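Local coordinates for protein superoxide dismutase [Fe] (Methanothermobacter thermautotrophicus, PDB 1MA1) that destroys superoxide radicals, converting two superoxide anions and two protons into hydrogen peroxide and oxygen with one iron ion bound per subunit, at residues A133-C138 with D142-M147. Residues are numbered along the deposited sequence; the frame is centred on the assembly and turned at random.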
loop_
_atom_site.group_PDB
_atom_site.type_symbol
_atom_site.label_atom_id
_atom_site.label_comp_id
_atom_site.label_asym_id
_atom_site.label_seq_id
_atom_site.Cartn_x
_atom_site.Cartn_y
_atom_site.Cartn_z
ATOM N N ALA A 133 -10.391 -4.761 11.536
ATOM C CA ALA A 133 -9.646 -4.941 12.776
ATOM C C ALA A 133 -9.545 -6.416 13.135
ATOM O O ALA A 133 -10.531 -7.153 13.070
ATOM C CB ALA A 133 -10.306 -4.182 13.909
ATOM N N VAL A 134 -8.342 -6.837 13.513
ATOM C CA VAL A 134 -8.048 -8.240 13.789
ATOM C C VAL A 134 -7.259 -8.372 15.079
ATOM O O VAL A 134 -6.243 -7.706 15.254
ATOM C CB VAL A 134 -7.219 -8.863 12.642
ATOM C CG1 VAL A 134 -6.938 -10.316 12.942
ATOM C CG2 VAL A 134 -7.972 -8.732 11.306
ATOM N N LEU A 135 -7.710 -9.245 15.979
ATOM C CA LEU A 135 -6.920 -9.579 17.162
ATOM C C LEU A 135 -6.026 -10.772 16.871
ATOM O O LEU A 135 -6.448 -11.722 16.218
ATOM C CB LEU A 135 -7.830 -9.911 18.331
ATOM C CG LEU A 135 -7.108 -10.213 19.647
ATOM C CD1 LEU A 135 -6.333 -8.978 20.055
ATOM C CD2 LEU A 135 -8.116 -10.593 20.742
ATOM N N THR A 136 -4.795 -10.721 17.362
ATOM C CA THR A 136 -3.851 -11.829 17.228
ATOM C C THR A 136 -2.892 -11.869 18.432
ATOM O O THR A 136 -3.132 -11.204 19.444
ATOM C CB THR A 136 -3.038 -11.701 15.927
ATOM O OG1 THR A 136 -2.174 -12.837 15.790
ATOM C CG2 THR A 136 -2.194 -10.431 15.941
ATOM N N TYR A 137 -1.824 -12.654 18.334
ATOM C CA TYR A 137 -1.033 -13.020 19.511
ATOM C C TYR A 137 0.419 -13.252 19.127
ATOM O O TYR A 137 0.705 -14.015 18.202
ATOM C CB TYR A 137 -1.601 -14.286 20.164
ATOM C CG TYR A 137 -0.731 -14.879 21.262
ATOM C CD1 TYR A 137 -0.560 -14.219 22.470
ATOM C CD2 TYR A 137 -0.039 -16.084 21.065
ATOM C CE1 TYR A 137 0.276 -14.728 23.449
ATOM C CE2 TYR A 137 0.800 -16.599 22.039
ATOM C CZ TYR A 137 0.955 -15.909 23.228
ATOM O OH TYR A 137 1.834 -16.351 24.190
ATOM N N CYS A 138 1.339 -12.584 19.825
ATOM C CA CYS A 138 2.773 -12.858 19.664
ATOM C C CYS A 138 3.247 -13.810 20.759
ATOM O O CYS A 138 3.615 -13.396 21.844
ATOM C CB CYS A 138 3.583 -11.557 19.703
ATOM S SG CYS A 138 5.384 -11.732 19.478
ATOM N N ASP A 142 4.584 -12.953 24.140
ATOM C CA ASP A 142 3.438 -13.430 24.926
ATOM C C ASP A 142 2.385 -12.326 25.129
ATOM O O ASP A 142 1.887 -12.130 26.236
ATOM C CB ASP A 142 3.945 -13.955 26.270
ATOM C CG ASP A 142 2.874 -14.659 27.078
ATOM O OD1 ASP A 142 2.146 -15.526 26.532
ATOM O OD2 ASP A 142 2.779 -14.349 28.283
ATOM N N ARG A 143 2.066 -11.615 24.045
ATOM C CA ARG A 143 1.190 -10.452 24.094
ATOM C C ARG A 143 0.118 -10.553 23.002
ATOM O O ARG A 143 0.407 -10.984 21.879
ATOM C CB ARG A 143 2.016 -9.165 23.919
ATOM C CG ARG A 143 3.173 -9.076 24.904
ATOM C CD ARG A 143 4.169 -7.963 24.604
ATOM N NE ARG A 143 3.629 -6.689 25.027
ATOM C CZ ARG A 143 4.282 -5.784 25.746
ATOM N NH1 ARG A 143 5.529 -5.993 26.142
ATOM N NH2 ARG A 143 3.668 -4.663 26.076
ATOM N N LEU A 144 -1.116 -10.173 23.335
ATOM C CA LEU A 144 -2.132 -9.925 22.322
ATOM C C LEU A 144 -1.798 -8.664 21.547
ATOM O O LEU A 144 -1.472 -7.638 22.137
ATOM C CB LEU A 144 -3.519 -9.778 22.960
ATOM C CG LEU A 144 -4.106 -11.031 23.641
ATOM C CD1 LEU A 144 -5.336 -10.637 24.450
ATOM C CD2 LEU A 144 -4.433 -12.125 22.585
ATOM N N PHE A 145 -1.866 -8.750 20.223
ATOM C CA PHE A 145 -1.713 -7.596 19.331
ATOM C C PHE A 145 -3.023 -7.350 18.593
ATOM O O PHE A 145 -3.741 -8.285 18.247
ATOM C CB PHE A 145 -0.622 -7.849 18.279
ATOM C CG PHE A 145 0.784 -7.820 18.813
ATOM C CD1 PHE A 145 1.840 -8.271 18.028
ATOM C CD2 PHE A 145 1.060 -7.328 20.085
ATOM C CE1 PHE A 145 3.152 -8.236 18.498
ATOM C CE2 PHE A 145 2.381 -7.284 20.574
ATOM C CZ PHE A 145 3.425 -7.739 19.778
ATOM N N ILE A 146 -3.320 -6.089 18.327
ATOM C CA ILE A 146 -4.319 -5.760 17.320
ATOM C C ILE A 146 -3.618 -5.352 16.017
ATOM O O ILE A 146 -2.628 -4.619 16.036
ATOM C CB ILE A 146 -5.234 -4.612 17.823
ATOM C CG1 ILE A 146 -5.874 -5.017 19.158
ATOM C CG2 ILE A 146 -6.299 -4.269 16.770
ATOM C CD1 ILE A 146 -6.825 -3.969 19.738
ATOM N N MET A 147 -4.108 -5.830 14.881
ATOM C CA MET A 147 -3.682 -5.219 13.622
ATOM C C MET A 147 -4.819 -4.604 12.824
ATOM O O MET A 147 -5.957 -5.080 12.868
ATOM C CB MET A 147 -2.871 -6.214 12.744
ATOM C CG MET A 147 -3.182 -7.690 12.918
ATOM S SD MET A 147 -2.181 -8.850 11.889
ATOM C CE MET A 147 -0.826 -8.894 12.814
#
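Val134 faces Met147, Thr136 faces Phe145 and Cys138 faces Arg143 as antiparallel hydrogen-bonded pairs, the ladder of the beta hairpin in the C-terminal alpha/beta domain of an iron superoxide dismutase. The backbone evidence is reciprocal: Val134 N reaches Met147 O at 3.0 Å and Met147 N returns to Val134 O at 2.9 Å, the latter with an N-H...O angle of 163°; Thr136 and Phe145 are likewise bonded in both directions. At the turn the register breaks into a G1 beta bulge, Asp142 and Arg143 both facing Cys138; Arg143 N bonds Cys138 O at 3.2 Å from above the carbonyl plane, and the bond from Asp142 N is weak. Asp142 has the positive phi of that bulge, 62°.

Among polar side chains, Tyr137 OH donates to the anti lone pair of Asp142 OD1, which lies in the ring plane at its edge, with ring and carboxylate planes 87° apart. A phenylalanine in place of Tyr137 would probably leave Asp142 OD1 without this donor and its carboxylate freer to turn. Tyr105 OH also bonds that oxygen, while Arg143 NH2 forms a salt bridge with Asp53 OD2 of the second subunit.

Apolar contacts divide by face. Leu135 CD1 packs on Leu144 CB and Ile146 CG1; Leu144 carries this face on to helix 100-110, and Ile146 to helix 113-125. On the other face Thr136 places CG2 between its backbone N and carbonyl carbon while OG1 bonds Arg161 O; this methyl lies 3.8 Å from Phe145 CB and also meets Met147 CE. Cys138 SG sits obliquely to the Phe145 ring, 5.1 Å from its centroid, while Cys138 CB approaches Phe145 CE1 to 3.6 Å.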